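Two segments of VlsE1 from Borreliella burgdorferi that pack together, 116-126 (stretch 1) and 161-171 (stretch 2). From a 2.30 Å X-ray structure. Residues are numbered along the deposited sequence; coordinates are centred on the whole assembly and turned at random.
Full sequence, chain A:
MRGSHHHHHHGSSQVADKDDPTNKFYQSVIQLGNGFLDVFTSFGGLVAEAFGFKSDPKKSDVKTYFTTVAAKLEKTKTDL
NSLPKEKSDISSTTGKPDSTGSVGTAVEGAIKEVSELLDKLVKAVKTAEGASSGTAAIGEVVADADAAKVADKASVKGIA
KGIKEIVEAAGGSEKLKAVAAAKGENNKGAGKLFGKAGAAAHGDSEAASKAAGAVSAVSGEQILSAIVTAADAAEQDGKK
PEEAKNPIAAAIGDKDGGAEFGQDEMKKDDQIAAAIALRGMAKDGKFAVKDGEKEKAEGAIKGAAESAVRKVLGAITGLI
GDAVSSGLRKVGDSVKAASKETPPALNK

Stretch 1 116-126: ELLDKLVKAVK
Stretch 2, residues 161-171: KGIKEIVEAAG

How are the two stretches laid against each other? Both are α-helical, stretch 1 throughout and stretch 2 from Lys161 on, with phi/psi near -62/-42 up to Ala169 and -100/-7 at Ala170, and i to i+4 backbone hydrogen bonds such as Ala124 N to Lys120 O, 2.9 Å, and Ile166 N to Gly162 O, 2.8 Å. They run nearly antiparallel, at 167° between their N-to-C directions, and their axes approach to 7.8 Å. That is close for two helices, and an alanine in each register pair helps permit it: Lys120 CA lies 5.7 Å from Ala169 CA, and Ala124 CA 5.0 Å from Ile166 CA. Gly171 then leaves helical geometry at phi/psi 148/-102, a conformation that by itself calls for glycine, and its N donates a hydrogen bond to Glu168 O at 2.8 Å, three residues back.

What does the first half of stretch 1 contribute? Glu116, Leu118 and Asp119 do not touch the partner. Leu117 leaves its backbone sideways, but with chi1 t (-169°) and chi2 at -118° its end comes nearer, placing CD2 just 3.1 Å from Ala169 O, a tight packing contact. Lys120 points its CA-to-CB bond toward stretch 2, and its CB meets Ala169 CB at 3.8 Å. The rest of the chain, m then t at chi2, chi3 and chi4, leads away, so the aliphatic base packs while the amine stays clear of the contact.

How does the middle of the helix close the gap? Leu121, buried, starts sideways and uses chi1 m and chi2 t to bring CD2 within 3.8 Å of Ala169 CB, 4.3 Å of Ala170 CB and 4.0 Å of Ile166 O. One methyl group thus fills the space beside two alanines, whose short side chains leave room for it. Val122 points away, with chi1 t. Lys123 stays at the exposed margin with chi1 m, chi2 p and the rest t.

Where do the backbones come nearest, and what seals that end? At Ala124, which has the largest covered area of any residue here. Its CB points toward stretch 2 and lies 3.5 Å from Ile166 N, 3.6 Å from Ile166 CG1 and 3.6 Å from Glu165 CB; a methyl group fits this narrow space. Gly162 lies beside the same turn, with its O 3.7 Å from Ala124 O; a CB there would lie 3.5 Å from Ala124 O. Val125 directs its CA-to-CB bond away, yet with chi1 m its CG1 reaches Ile166 CD1 at 3.7 Å. Ile166, m then t, serves both residues. Lys126 points away.

What, then, holds the pair together? No hydrogen bond crosses between them; the contact rests on packing, mostly of apolar side chains against each other and against backbone, with 377 Å² buried counting both sides.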

# COMPACT_ATOMS: atom_id res chain seq x y z
N GLU A 116 6.90 -17.32 18.06
CA GLU A 116 7.95 -16.56 17.38
C GLU A 116 7.36 -15.91 16.14
O GLU A 116 7.70 -14.78 15.79
CB GLU A 116 9.09 -17.50 16.98
CG GLU A 116 10.49 -16.89 17.07
CD GLU A 116 11.29 -17.43 18.25
OE1 GLU A 116 11.39 -18.66 18.38
OE2 GLU A 116 11.82 -16.61 19.05
N LEU A 117 6.47 -16.65 15.48
CA LEU A 117 5.80 -16.18 14.28
C LEU A 117 5.01 -14.93 14.67
O LEU A 117 5.17 -13.87 14.07
CB LEU A 117 4.87 -17.28 13.75
CG LEU A 117 4.19 -17.22 12.37
CD1 LEU A 117 2.69 -17.19 12.55
CD2 LEU A 117 4.67 -16.02 11.56
N LEU A 118 4.19 -15.06 15.71
CA LEU A 118 3.40 -13.93 16.19
C LEU A 118 4.28 -12.73 16.50
O LEU A 118 3.93 -11.60 16.18
CB LEU A 118 2.60 -14.34 17.44
CG LEU A 118 1.45 -15.32 17.17
CD1 LEU A 118 0.96 -15.92 18.48
CD2 LEU A 118 0.32 -14.60 16.45
N ASP A 119 5.44 -12.97 17.12
CA ASP A 119 6.38 -11.90 17.46
C ASP A 119 6.86 -11.16 16.22
O ASP A 119 6.93 -9.93 16.22
CB ASP A 119 7.61 -12.46 18.19
CG ASP A 119 7.38 -12.62 19.67
OD1 ASP A 119 6.44 -11.98 20.20
OD2 ASP A 119 8.13 -13.39 20.31
N LYS A 120 7.21 -11.91 15.19
CA LYS A 120 7.70 -11.34 13.94
C LYS A 120 6.66 -10.46 13.27
O LYS A 120 6.98 -9.41 12.72
CB LYS A 120 8.12 -12.46 12.99
CG LYS A 120 9.26 -13.33 13.53
CD LYS A 120 9.70 -14.40 12.54
CE LYS A 120 10.87 -15.19 13.10
NZ LYS A 120 11.25 -16.32 12.22
N LEU A 121 5.41 -10.90 13.33
CA LEU A 121 4.31 -10.16 12.72
C LEU A 121 4.09 -8.84 13.46
O LEU A 121 3.99 -7.79 12.84
CB LEU A 121 3.03 -11.02 12.74
CG LEU A 121 3.01 -12.30 11.89
CD1 LEU A 121 1.78 -13.14 12.23
CD2 LEU A 121 3.01 -11.93 10.41
N VAL A 122 4.02 -8.90 14.79
CA VAL A 122 3.80 -7.69 15.57
C VAL A 122 4.89 -6.66 15.30
O VAL A 122 4.60 -5.48 15.07
CB VAL A 122 3.76 -8.00 17.08
CG1 VAL A 122 3.63 -6.71 17.88
CG2 VAL A 122 2.58 -8.93 17.37
N LYS A 123 6.15 -7.10 15.32
CA LYS A 123 7.27 -6.21 15.05
C LYS A 123 7.18 -5.65 13.63
O LYS A 123 7.50 -4.49 13.39
CB LYS A 123 8.60 -6.96 15.21
CG LYS A 123 9.15 -6.98 16.64
CD LYS A 123 8.24 -7.71 17.64
CE LYS A 123 8.78 -7.58 19.07
NZ LYS A 123 7.97 -8.35 20.06
N ALA A 124 6.73 -6.49 12.70
CA ALA A 124 6.59 -6.07 11.31
C ALA A 124 5.46 -5.05 11.12
O ALA A 124 5.65 -4.04 10.43
CB ALA A 124 6.34 -7.30 10.42
N VAL A 125 4.30 -5.29 11.74
CA VAL A 125 3.20 -4.34 11.58
C VAL A 125 3.54 -3.03 12.29
O VAL A 125 3.14 -1.97 11.83
CB VAL A 125 1.84 -4.89 12.14
CG1 VAL A 125 1.58 -6.30 11.60
CG2 VAL A 125 1.81 -4.84 13.65
N LYS A 126 4.28 -3.10 13.39
CA LYS A 126 4.64 -1.89 14.12
C LYS A 126 5.59 -1.02 13.30
O LYS A 126 5.61 0.22 13.45
CB LYS A 126 5.25 -2.23 15.48
CG LYS A 126 4.23 -2.77 16.49
CD LYS A 126 4.88 -2.99 17.86
CE LYS A 126 3.90 -3.53 18.89
NZ LYS A 126 2.74 -2.62 19.12
N LYS A 161 8.72 -1.16 3.78
CA LYS A 161 9.55 -2.09 4.52
C LYS A 161 8.70 -2.85 5.53
O LYS A 161 8.91 -4.05 5.74
CB LYS A 161 10.68 -1.35 5.24
CG LYS A 161 11.56 -2.24 6.09
CD LYS A 161 12.70 -1.46 6.69
CE LYS A 161 13.59 -2.35 7.55
NZ LYS A 161 14.73 -1.59 8.12
N GLY A 162 7.75 -2.16 6.14
CA GLY A 162 6.89 -2.81 7.11
C GLY A 162 6.14 -3.92 6.40
O GLY A 162 6.07 -5.05 6.88
N ILE A 163 5.57 -3.58 5.25
CA ILE A 163 4.82 -4.55 4.45
C ILE A 163 5.70 -5.72 4.03
O ILE A 163 5.27 -6.86 4.06
CB ILE A 163 4.21 -3.87 3.21
CG1 ILE A 163 3.13 -2.88 3.66
CG2 ILE A 163 3.64 -4.92 2.27
CD1 ILE A 163 2.37 -2.25 2.53
N LYS A 164 6.94 -5.44 3.63
CA LYS A 164 7.85 -6.51 3.25
C LYS A 164 8.09 -7.43 4.46
O LYS A 164 8.07 -8.66 4.33
CB LYS A 164 9.19 -5.95 2.76
CG LYS A 164 10.21 -7.06 2.41
CD LYS A 164 11.40 -6.52 1.63
CE LYS A 164 12.46 -5.94 2.55
NZ LYS A 164 13.24 -6.99 3.26
N GLU A 165 8.32 -6.83 5.63
CA GLU A 165 8.55 -7.61 6.85
C GLU A 165 7.33 -8.45 7.20
O GLU A 165 7.46 -9.60 7.62
CB GLU A 165 8.89 -6.67 8.01
CG GLU A 165 10.39 -6.34 8.13
CD GLU A 165 10.67 -5.05 8.90
OE1 GLU A 165 9.95 -4.75 9.87
OE2 GLU A 165 11.63 -4.34 8.52
N ILE A 166 6.15 -7.88 7.02
CA ILE A 166 4.93 -8.61 7.32
C ILE A 166 4.81 -9.84 6.42
O ILE A 166 4.60 -10.95 6.90
CB ILE A 166 3.69 -7.73 7.10
CG1 ILE A 166 3.57 -6.70 8.23
CG2 ILE A 166 2.45 -8.61 7.01
CD1 ILE A 166 2.44 -5.70 8.03
N VAL A 167 4.98 -9.62 5.12
CA VAL A 167 4.89 -10.68 4.13
C VAL A 167 5.93 -11.77 4.33
O VAL A 167 5.64 -12.95 4.15
CB VAL A 167 5.02 -10.09 2.69
CG1 VAL A 167 4.90 -11.22 1.65
CG2 VAL A 167 3.93 -9.04 2.47
N GLU A 168 7.15 -11.39 4.70
CA GLU A 168 8.20 -12.38 4.92
C GLU A 168 7.93 -13.18 6.20
O GLU A 168 8.08 -14.40 6.23
CB GLU A 168 9.58 -11.71 5.01
CG GLU A 168 9.89 -10.80 3.83
CD GLU A 168 11.36 -10.43 3.71
OE1 GLU A 168 11.99 -10.11 4.74
OE2 GLU A 168 11.88 -10.44 2.57
N ALA A 169 7.52 -12.47 7.26
CA ALA A 169 7.22 -13.12 8.53
C ALA A 169 6.21 -14.24 8.33
O ALA A 169 6.27 -15.27 9.00
CB ALA A 169 6.66 -12.10 9.52
N ALA A 170 5.29 -14.04 7.39
CA ALA A 170 4.26 -15.02 7.08
C ALA A 170 4.60 -15.84 5.84
O ALA A 170 3.89 -16.78 5.51
CB ALA A 170 2.93 -14.32 6.88
N GLY A 171 5.67 -15.46 5.15
CA GLY A 171 6.06 -16.17 3.94
C GLY A 171 6.72 -15.26 2.91
O GLY A 171 7.89 -14.92 3.03